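Local coordinates for protein dihydroorotase (Saccharomyces cerevisiae, PDB 6L0B) that catalyses the zinc-dependent interconversion of N-carbamoyl-L-aspartate and dihydroorotate, the third step of de novo pyrimidine biosynthesis, at residues 16-21 with 258-263; 41-46 with 104-109; 137-142 with 229-234. All coordinates share one frame; numbering follows the deposited sequence.

Overall arrangement
All three contacts border the pocket that holds 5-fluorouracil, and each touches that ligand. Contacts 1 and 3 are buried and each brings a zinc ligand: 16-21 with 258-263 supplies a histidine and an aspartate to one ion, whereas 137-142 with 229-234 supplies a histidine to the other. Contact 2 is only partly buried and bears no metal ligand; side-chain amides join its two loops. Direct bonds to backbone carbonyls dominate contacts 1 and 2, while waters bridge the charged groups of contact 3. Contacts 1 and 3 lie furthest apart, their centres about 19 Å from each other, and contact 2 touches both, through Asn43 against His16 and Val104 against Lys230.

Contact 1: residues 16-21 with 258-263; sequences HVREGA and DSAPHP. With ZN (zinc ion), chain E; URF (5-fluorouracil), chain G.
His16 and Asp258 meet at a shared zinc ion (chain E), to which His14 NE2 also binds. His16 NE2 stands 2.1 Å from the zinc and Asp258 OD1 stands 2.3 Å from it, so the nearness of these two atoms reflects common coordination and not a hydrogen bond. The imidazole and carboxylate planes are turned 48° against each other. Traced outward, His16 CB rests 3.5 Å from Ser259 O, the same oxygen that accepts a backbone bond from His16 N at 3.3 Å. CG lies anti to the carbonyl carbon (chi1 -54°), which sends the ring toward the metal and the ligand. ND1 is hydrogen-bonded to Asn43 OD1, a grip that fixes the ring's rotation and presents NE2 to the zinc. CD2 runs beside Asp258 OD1, and CE1 reaches the 5-fluorouracil, whose C4 lies over one ring face. The placement matches the (beta/alpha)8 barrel of metallo-dependent hydrolases: His14 and His16 form the HxH element closing strand 11-15, and Asp258 follows strand 253-255. Arg18, its chain bent at CB-CG, turns back to Pro261 and grips one carbonyl oxygen side-on with two nitrogens. Arg18 NE approaches Pro261 O in the carbonyl plane at 2.7 Å, whereas NH2 reaches the same oxygen from above that plane. The remaining nitrogen, Arg18 NH1, points almost straight (177°) at O4 of the 5-fluorouracil, 2.7 Å away. Arg18 NH2 also sits over one face of the His262 ring, offset toward its rim, 3.1 Å from His262 NE2 but poorly angled for a bond. Ala260 CB lies close to both Arg18 NH2 and the ligand's C5.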
loop_
_atom_site.group_PDB
_atom_site.type_symbol
_atom_site.label_atom_id
_atom_site.label_comp_id
_atom_site.label_asym_id
_atom_site.label_seq_id
_atom_site.Cartn_x
_atom_site.Cartn_y
_atom_site.Cartn_z
ATOM N N HIS A 16 -8.879 12.111 -17.357
ATOM C CA HIS A 16 -7.586 12.137 -18.030
ATOM C C HIS A 16 -7.653 11.277 -19.289
ATOM O O HIS A 16 -8.085 10.122 -19.213
ATOM C CB HIS A 16 -6.446 11.650 -17.104
ATOM C CG HIS A 16 -6.361 12.372 -15.793
ATOM N ND1 HIS A 16 -5.261 13.115 -15.426
ATOM C CD2 HIS A 16 -7.224 12.441 -14.752
ATOM C CE1 HIS A 16 -5.467 13.648 -14.235
ATOM N NE2 HIS A 16 -6.649 13.253 -13.801
ATOM N N VAL A 17 -7.193 11.812 -20.432
ATOM C CA VAL A 17 -7.250 11.100 -21.711
ATOM C C VAL A 17 -5.905 11.049 -22.419
ATOM O O VAL A 17 -5.827 10.505 -23.520
ATOM C CB VAL A 17 -8.318 11.658 -22.680
ATOM C CG1 VAL A 17 -9.722 11.559 -22.094
ATOM C CG2 VAL A 17 -7.960 13.070 -23.112
ATOM N N ARG A 18 -4.861 11.642 -21.853
ATOM C CA ARG A 18 -3.491 11.545 -22.384
ATOM C C ARG A 18 -3.444 12.115 -23.807
ATOM O O ARG A 18 -4.210 13.019 -24.165
ATOM C CB ARG A 18 -2.970 10.106 -22.279
ATOM C CG ARG A 18 -3.322 9.348 -20.987
ATOM C CD ARG A 18 -2.602 9.879 -19.735
ATOM N NE ARG A 18 -2.784 9.026 -18.548
ATOM C CZ ARG A 18 -2.816 9.432 -17.260
ATOM N NH1 ARG A 18 -2.691 10.722 -16.891
ATOM N NH2 ARG A 18 -3.003 8.519 -16.316
ATOM N N GLU A 19 -2.485 11.632 -24.591
ATOM C CA GLU A 19 -2.278 12.034 -25.972
ATOM C C GLU A 19 -2.066 10.801 -26.841
ATOM O O GLU A 19 -2.287 9.673 -26.383
ATOM C CB GLU A 19 -1.091 12.988 -26.067
ATOM C CG GLU A 19 -1.395 14.387 -25.576
ATOM C CD GLU A 19 -0.198 15.328 -25.692
ATOM O OE1 GLU A 19 0.793 15.131 -24.946
ATOM O OE2 GLU A 19 -0.249 16.264 -26.529
ATOM N N GLY A 20 -1.726 11.005 -28.111
ATOM C CA GLY A 20 -1.227 9.936 -28.961
ATOM C C GLY A 20 -2.176 8.758 -29.040
ATOM O O GLY A 20 -3.401 8.900 -28.945
ATOM N N ALA A 21 -1.587 7.557 -29.142
ATOM C CA ALA A 21 -2.389 6.349 -29.306
ATOM C C ALA A 21 -3.290 6.097 -28.106
ATOM O O ALA A 21 -4.396 5.569 -28.269
ATOM C CB ALA A 21 -1.485 5.136 -29.531
ATOM N N ASP A 258 -11.747 10.604 -12.188
ATOM C CA ASP A 258 -10.286 10.499 -12.257
ATOM C C ASP A 258 -9.875 9.182 -12.908
ATOM O O ASP A 258 -8.973 8.473 -12.450
ATOM C CB ASP A 258 -9.642 10.647 -10.876
ATOM C CG ASP A 258 -8.105 10.669 -10.924
ATOM O OD1 ASP A 258 -7.515 10.979 -11.983
ATOM O OD2 ASP A 258 -7.486 10.391 -9.882
ATOM N N SER A 259 -10.565 8.825 -13.977
ATOM C CA SER A 259 -10.068 7.706 -14.755
ATOM C C SER A 259 -8.707 8.124 -15.308
ATOM O O SER A 259 -8.618 9.114 -16.041
ATOM C CB SER A 259 -11.078 7.328 -15.840
ATOM O OG SER A 259 -10.626 6.238 -16.622
ATOM N N ALA A 260 -7.642 7.427 -14.897
ATOM C CA ALA A 260 -6.256 7.762 -15.246
ATOM C C ALA A 260 -5.592 6.564 -15.924
ATOM O O ALA A 260 -4.997 5.703 -15.253
ATOM C CB ALA A 260 -5.473 8.184 -14.008
ATOM N N PRO A 261 -5.654 6.481 -17.255
ATOM C CA PRO A 261 -5.120 5.302 -17.953
ATOM C C PRO A 261 -3.599 5.305 -18.014
ATOM O O PRO A 261 -2.976 6.362 -18.091
ATOM C CB PRO A 261 -5.766 5.396 -19.347
ATOM C CG PRO A 261 -6.111 6.861 -19.519
ATOM C CD PRO A 261 -6.362 7.415 -18.155
ATOM N N HIS A 262 -3.007 4.108 -17.883
ATOM C CA HIS A 262 -1.571 3.821 -18.079
ATOM C C HIS A 262 -1.467 2.465 -18.761
ATOM O O HIS A 262 -2.261 1.562 -18.460
ATOM C CB HIS A 262 -0.754 3.767 -16.778
ATOM C CG HIS A 262 -0.936 4.951 -15.881
ATOM N ND1 HIS A 262 0.033 5.925 -15.738
ATOM C CD2 HIS A 262 -1.940 5.287 -15.041
ATOM C CE1 HIS A 262 -0.388 6.836 -14.883
ATOM N NE2 HIS A 262 -1.582 6.473 -14.443
ATOM N N PRO A 263 -0.496 2.263 -19.643
ATOM C CA PRO A 263 -0.301 0.915 -20.195
ATOM C C PRO A 263 0.055 -0.057 -19.078
ATOM O O PRO A 263 0.582 0.334 -18.035
ATOM C CB PRO A 263 0.851 1.094 -21.197
ATOM C CG PRO A 263 0.995 2.583 -21.412
ATOM C CD PRO A 263 0.506 3.228 -20.135
HETATM ZN ZN ZN E . -6.621 13.119 -11.679
HETATM N N1 URF G . -3.405 10.057 -10.434
HETATM C C2 URF G . -3.867 11.433 -10.744
HETATM N N3 URF G . -3.654 11.912 -12.142
HETATM C C4 URF G . -3.024 11.051 -13.140
HETATM C C5 URF G . -2.563 9.699 -12.806
HETATM C C6 URF G . -2.765 9.243 -11.455
HETATM O O2 URF G . -4.384 12.125 -9.905
HETATM O O4 URF G . -2.842 11.359 -14.266
HETATM F F5 URF G . -1.949 8.977 -13.821
#

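Contact 2: residues 41-46 with 104-109; sequences MPNLQP and VTTNSA. With URF (5-fluorouracil), chain G.
Asn43 and Asn107 face each other, each amide reaching a backbone carbonyl of the other loop. The side chain of Asn107 has CG anti to its carbonyl carbon (chi1 -70°), and this directs the amide at the facing loop. Asn107 ND2 donates to Asn43 O over 2.9 Å in a nearly straight bond of 172°; the donor stands above the carbonyl plane, while the acceptor stays in the plane of the Asn107 amide. Asn43 takes the first torsion that sets CG between backbone N and carbonyl carbon, with CB against Asn107 CB. Its ND2 then serves two acceptors: Thr106 O at 3.3 Å and O4 of 5-fluorouracil at 2.8 Å. One amide therefore ties the ligand to the opposing loop. Asn43 is the centre of an inverse gamma turn, with a weak bond from Leu44 N to Pro42 O. Segment 104-109, with its paired threonines at the ligand, is consistent with the mobile active-site loop of class II dihydroorotases. Thr105 OG1, anti to its own backbone N, stands over the pyrimidine face, 2.9 Å from the ligand's N1. Thr106 brings CB and OG1 over the same face beside C5, and that hydroxyl also has a weak bond to Ala275 O. At the more exposed end Gln45, extended beyond CG, crosses Asn107 at about a right angle, the two amide planes 42° apart. Gln45 NE2 donates to Asn107 OD1 at 3.0 Å, and Gln45 CG packs on the same amide. Within segment 104-109, Ser108 OG donates to Thr105 O, drawing the loop back on itself.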
loop_
_atom_site.group_PDB
_atom_site.type_symbol
_atom_site.label_atom_id
_atom_site.label_comp_id
_atom_site.label_asym_id
_atom_site.label_seq_id
_atom_site.Cartn_x
_atom_site.Cartn_y
_atom_site.Cartn_z
ATOM N N MET A 41 -8.347 17.087 -17.895
ATOM C CA MET A 41 -7.272 17.492 -16.996
ATOM C C MET A 41 -5.976 17.818 -17.751
ATOM O O MET A 41 -5.782 17.370 -18.891
ATOM C CB MET A 41 -7.023 16.400 -15.956
ATOM C CG MET A 41 -8.055 16.403 -14.810
ATOM S SD MET A 41 -8.217 17.976 -13.905
ATOM C CE MET A 41 -9.553 17.550 -12.754
ATOM N N PRO A 42 -5.103 18.660 -17.190
ATOM C CA PRO A 42 -3.981 19.220 -17.968
ATOM C C PRO A 42 -2.606 18.570 -17.780
ATOM O O PRO A 42 -1.632 19.101 -18.332
ATOM C CB PRO A 42 -3.932 20.657 -17.433
ATOM C CG PRO A 42 -4.269 20.480 -15.927
ATOM C CD PRO A 42 -5.164 19.249 -15.831
ATOM N N ASN A 43 -2.484 17.467 -17.036
ATOM C CA ASN A 43 -1.175 16.932 -16.661
ATOM C C ASN A 43 -0.592 16.052 -17.772
ATOM O O ASN A 43 -0.345 14.853 -17.617
ATOM C CB ASN A 43 -1.287 16.178 -15.346
ATOM C CG ASN A 43 -2.133 14.932 -15.475
ATOM O OD1 ASN A 43 -2.964 14.845 -16.390
ATOM N ND2 ASN A 43 -1.910 13.955 -14.596
ATOM N N LEU A 44 -0.436 16.658 -18.945
ATOM C CA LEU A 44 0.294 16.037 -20.041
ATOM C C LEU A 44 1.771 16.397 -19.894
ATOM O O LEU A 44 2.155 17.148 -18.991
ATOM C CB LEU A 44 -0.272 16.473 -21.397
ATOM C CG LEU A 44 -1.599 15.965 -21.971
ATOM C CD1 LEU A 44 -2.693 16.071 -20.967
ATOM C CD2 LEU A 44 -1.960 16.787 -23.196
ATOM N N GLN A 45 2.594 15.980 -20.857
ATOM C CA GLN A 45 4.028 16.278 -20.860
ATOM C C GLN A 45 4.364 17.000 -22.156
ATOM O O GLN A 45 4.423 16.362 -23.225
ATOM C CB GLN A 45 4.872 15.009 -20.755
ATOM C CG GLN A 45 4.922 14.317 -19.407
ATOM C CD GLN A 45 5.917 13.165 -19.415
ATOM O OE1 GLN A 45 6.551 12.885 -20.439
ATOM N NE2 GLN A 45 6.076 12.509 -18.275
ATOM N N PRO A 46 4.630 18.323 -22.121
ATOM C CA PRO A 46 4.655 19.196 -20.938
ATOM C C PRO A 46 3.259 19.563 -20.475
ATOM O O PRO A 46 2.323 19.369 -21.226
ATOM C CB PRO A 46 5.407 20.449 -21.439
ATOM C CG PRO A 46 5.950 20.090 -22.757
ATOM C CD PRO A 46 5.055 19.052 -23.320
ATOM N N VAL A 104 3.348 14.570 -5.950
ATOM C CA VAL A 104 2.419 13.681 -5.255
ATOM C C VAL A 104 1.728 12.695 -6.186
ATOM O O VAL A 104 1.181 11.700 -5.698
ATOM C CB VAL A 104 1.341 14.469 -4.482
ATOM C CG1 VAL A 104 1.974 15.432 -3.502
ATOM C CG2 VAL A 104 0.433 15.226 -5.445
ATOM N N THR A 105 1.754 12.917 -7.500
ATOM C CA THR A 105 1.035 12.043 -8.425
ATOM C C THR A 105 1.668 12.152 -9.810
ATOM O O THR A 105 2.698 12.809 -9.986
ATOM C CB THR A 105 -0.448 12.426 -8.450
ATOM O OG1 THR A 105 -1.159 11.543 -9.321
ATOM C CG2 THR A 105 -0.603 13.864 -8.940
ATOM N N THR A 106 1.003 11.561 -10.809
ATOM C CA THR A 106 1.531 11.494 -12.174
ATOM C C THR A 106 1.706 12.882 -12.768
ATOM O O THR A 106 0.778 13.695 -12.735
ATOM C CB THR A 106 0.571 10.719 -13.084
ATOM O OG1 THR A 106 0.436 9.367 -12.648
ATOM C CG2 THR A 106 1.046 10.733 -14.520
ATOM N N ASN A 107 2.880 13.133 -13.358
ATOM C CA ASN A 107 3.152 14.392 -14.050
ATOM C C ASN A 107 2.861 15.592 -13.152
ATOM O O ASN A 107 2.146 16.522 -13.535
ATOM C CB ASN A 107 2.374 14.492 -15.368
ATOM C CG ASN A 107 2.892 13.522 -16.430
ATOM O OD1 ASN A 107 3.938 12.890 -16.245
ATOM N ND2 ASN A 107 2.169 13.416 -17.553
ATOM N N SER A 108 3.322 15.521 -11.907
ATOM C CA SER A 108 3.159 16.601 -10.948
ATOM C C SER A 108 4.485 17.259 -10.608
ATOM O O SER A 108 4.522 18.191 -9.790
ATOM C CB SER A 108 2.474 16.084 -9.675
ATOM O OG SER A 108 3.314 15.248 -8.892
ATOM N N ALA A 109 5.571 16.820 -11.250
ATOM C CA ALA A 109 6.899 17.332 -10.929
ATOM C C ALA A 109 6.995 18.827 -11.197
ATOM O O ALA A 109 7.726 19.543 -10.502
ATOM C CB ALA A 109 7.953 16.550 -11.726
HETATM N N1 URF G . -3.405 10.057 -10.434
HETATM C C2 URF G . -3.867 11.433 -10.744
HETATM N N3 URF G . -3.654 11.912 -12.142
HETATM C C4 URF G . -3.024 11.051 -13.140
HETATM C C5 URF G . -2.563 9.699 -12.806
HETATM C C6 URF G . -2.765 9.243 -11.455
HETATM O O2 URF G . -4.384 12.125 -9.905
HETATM O O4 URF G . -2.842 11.359 -14.266
HETATM F F5 URF G . -1.949 8.977 -13.821
#

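Contact 3: residues 137-142 with 229-234; sequences HGEKPS and CKPVAK. With ZN (zinc ion), chain F; URF (5-fluorouracil), chain G.
Facing Pro231, the metal-binding His137 is held by Glu139 of its own loop: His137 NE2 donates to Glu139 OE1 at 2.9 Å, the acceptor using its anti lone pair, with the oxygen 18° out of the imidazole plane. On the other side of the ring, His137 ND1 binds a zinc ion (chain F) at 2.1 Å; O2 of 5-fluorouracil binds the same ion at 2.4 Å, and His180 NE2 is a further ligand. With CG anti to the backbone N (chi1 -177°), His137 spans from metal to carboxylate, a His-carboxylate pair that would probably polarise the ring toward the zinc. Glu139 OE2 faces three waters. Water 1 accepts from Lys230 NZ at 2.8 Å and donates only weakly to OE2, water 2 accepts from Val232 N, and water 3 accepts from Lys234 NZ. Both lysine ammonium groups stay beyond salt-bridge range, Lys230 NZ being 4.5 Å from Glu139 OE1 and hydrogen-bonded to Val104 O. Packing follows: Glu139 CD and OE1 lie on Pro231, with Pro231 CB 3.4 Å from OE1, and Pro231 CD nears His137 CE1 from the opposite direction. A cis peptide bond precedes Pro231. An alanine in place of Glu139 would probably leave His137 NE2 without its acceptor, the ring anchored by the zinc bond of ND1 but without its second hold at NE2, and a gap beside Pro231. The arrangement belongs to the barrel's metal-binding rim: 137-142 directly follows barrel strand 133-136 and leads toward helix 161-170, whereas 229-234 runs between helices 218-221 and 236-246, and Ser142 OG bonds to Asp219 of the second subunit.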
loop_
_atom_site.group_PDB
_atom_site.type_symbol
_atom_site.label_atom_id
_atom_site.label_comp_id
_atom_site.label_asym_id
_atom_site.label_seq_id
_atom_site.Cartn_x
_atom_site.Cartn_y
_atom_site.Cartn_z
ATOM N N HIS A 137 -5.943 18.988 -6.238
ATOM C CA HIS A 137 -5.486 17.683 -5.751
ATOM C C HIS A 137 -4.935 17.903 -4.357
ATOM O O HIS A 137 -3.749 18.128 -4.172
ATOM C CB HIS A 137 -4.424 17.073 -6.657
ATOM C CG HIS A 137 -3.972 15.708 -6.228
ATOM N ND1 HIS A 137 -4.121 14.594 -7.026
ATOM C CD2 HIS A 137 -3.373 15.275 -5.091
ATOM C CE1 HIS A 137 -3.628 13.536 -6.409
ATOM N NE2 HIS A 137 -3.166 13.922 -5.233
ATOM N N GLY A 138 -5.799 17.772 -3.366
ATOM C CA GLY A 138 -5.453 18.130 -2.009
ATOM C C GLY A 138 -4.625 17.112 -1.242
ATOM O O GLY A 138 -5.152 16.278 -0.500
ATOM N N GLU A 139 -3.321 17.153 -1.431
ATOM C CA GLU A 139 -2.434 16.298 -0.665
ATOM C C GLU A 139 -1.154 17.082 -0.441
ATOM O O GLU A 139 -0.621 17.671 -1.386
ATOM C CB GLU A 139 -2.149 14.968 -1.385
ATOM C CG GLU A 139 -3.293 13.975 -1.299
ATOM C CD GLU A 139 -2.879 12.573 -1.642
ATOM O OE1 GLU A 139 -2.763 12.238 -2.852
ATOM O OE2 GLU A 139 -2.651 11.811 -0.674
ATOM N N LYS A 140 -0.680 17.105 0.807
ATOM C CA LYS A 140 0.628 17.702 1.022
ATOM C C LYS A 140 1.715 16.720 0.588
ATOM O O LYS A 140 1.549 15.514 0.751
ATOM C CB LYS A 140 0.820 18.055 2.491
ATOM C CG LYS A 140 -0.054 19.181 2.953
ATOM C CD LYS A 140 0.554 20.506 2.530
ATOM C CE LYS A 140 0.082 21.667 3.397
ATOM N NZ LYS A 140 0.679 21.612 4.762
ATOM N N PRO A 141 2.829 17.199 0.034
ATOM C CA PRO A 141 3.960 16.300 -0.231
ATOM C C PRO A 141 4.472 15.678 1.064
ATOM O O PRO A 141 4.231 16.175 2.165
ATOM C CB PRO A 141 5.005 17.216 -0.883
ATOM C CG PRO A 141 4.223 18.319 -1.494
ATOM C CD PRO A 141 3.055 18.541 -0.531
ATOM N N SER A 142 5.148 14.546 0.934
ATOM C CA SER A 142 5.504 13.771 2.115
ATOM C C SER A 142 6.696 14.376 2.841
ATOM O O SER A 142 7.644 14.872 2.211
ATOM C CB SER A 142 5.815 12.313 1.741
ATOM O OG SER A 142 4.649 11.579 1.370
ATOM N N CYS A 229 -3.591 4.276 -6.634
ATOM C CA CYS A 229 -3.873 5.590 -7.194
ATOM C C CYS A 229 -3.560 6.645 -6.137
ATOM O O CYS A 229 -3.264 6.323 -4.982
ATOM C CB CYS A 229 -5.329 5.672 -7.675
ATOM S SG CYS A 229 -6.540 5.820 -6.343
ATOM N N LYS A 230 -3.615 7.915 -6.535
ATOM C CA LYS A 230 -3.436 9.003 -5.579
ATOM C C LYS A 230 -4.677 9.887 -5.600
ATOM O O LYS A 230 -5.220 10.136 -6.686
ATOM C CB LYS A 230 -2.185 9.846 -5.889
ATOM C CG LYS A 230 -0.856 9.080 -5.822
ATOM C CD LYS A 230 -0.651 8.443 -4.460
ATOM C CE LYS A 230 -0.356 9.464 -3.382
ATOM N NZ LYS A 230 1.081 9.882 -3.381
ATOM N N PRO A 231 -5.251 10.256 -4.435
ATOM C CA PRO A 231 -4.833 9.781 -3.106
ATOM C C PRO A 231 -5.187 8.309 -2.936
ATOM O O PRO A 231 -6.157 7.843 -3.539
ATOM C CB PRO A 231 -5.632 10.647 -2.136
ATOM C CG PRO A 231 -6.140 11.792 -2.953
ATOM C CD PRO A 231 -6.290 11.296 -4.348
ATOM N N VAL A 232 -4.380 7.595 -2.143
ATOM C CA VAL A 232 -4.584 6.169 -1.932
ATOM C C VAL A 232 -5.940 5.944 -1.280
ATOM O O VAL A 232 -6.449 6.782 -0.511
ATOM C CB VAL A 232 -3.474 5.565 -1.043
ATOM C CG1 VAL A 232 -2.088 5.739 -1.662
ATOM C CG2 VAL A 232 -3.507 6.161 0.363
ATOM N N ALA A 233 -6.548 4.819 -1.608
ATOM C CA ALA A 233 -7.715 4.394 -0.858
ATOM C C ALA A 233 -7.303 4.101 0.582
ATOM O O ALA A 233 -6.230 3.545 0.840
ATOM C CB ALA A 233 -8.327 3.144 -1.493
ATOM N N LYS A 234 -8.140 4.514 1.527
ATOM C CA LYS A 234 -7.747 4.476 2.933
ATOM C C LYS A 234 -8.491 3.384 3.693
ATOM O O LYS A 234 -8.542 2.238 3.237
ATOM C CB LYS A 234 -7.962 5.857 3.566
ATOM C CG LYS A 234 -6.933 6.855 3.076
ATOM C CD LYS A 234 -7.362 8.283 3.279
ATOM C CE LYS A 234 -6.227 9.233 2.803
ATOM N NZ LYS A 234 -5.931 9.296 1.309
HETATM ZN ZN ZN F . -5.248 13.893 -8.608
HETATM N N1 URF G . -3.405 10.057 -10.434
HETATM C C2 URF G . -3.867 11.433 -10.744
HETATM N N3 URF G . -3.654 11.912 -12.142
HETATM C C4 URF G . -3.024 11.051 -13.140
HETATM C C5 URF G . -2.563 9.699 -12.806
HETATM C C6 URF G . -2.765 9.243 -11.455
HETATM O O2 URF G . -4.384 12.125 -9.905
HETATM O O4 URF G . -2.842 11.359 -14.266
HETATM F F5 URF G . -1.949 8.977 -13.821
HETATM O O HOH W 1 0.443 11.296 -1.025
HETATM O O HOH W 2 -2.411 9.292 -0.732
HETATM O O HOH W 3 -3.889 11.082 1.573
#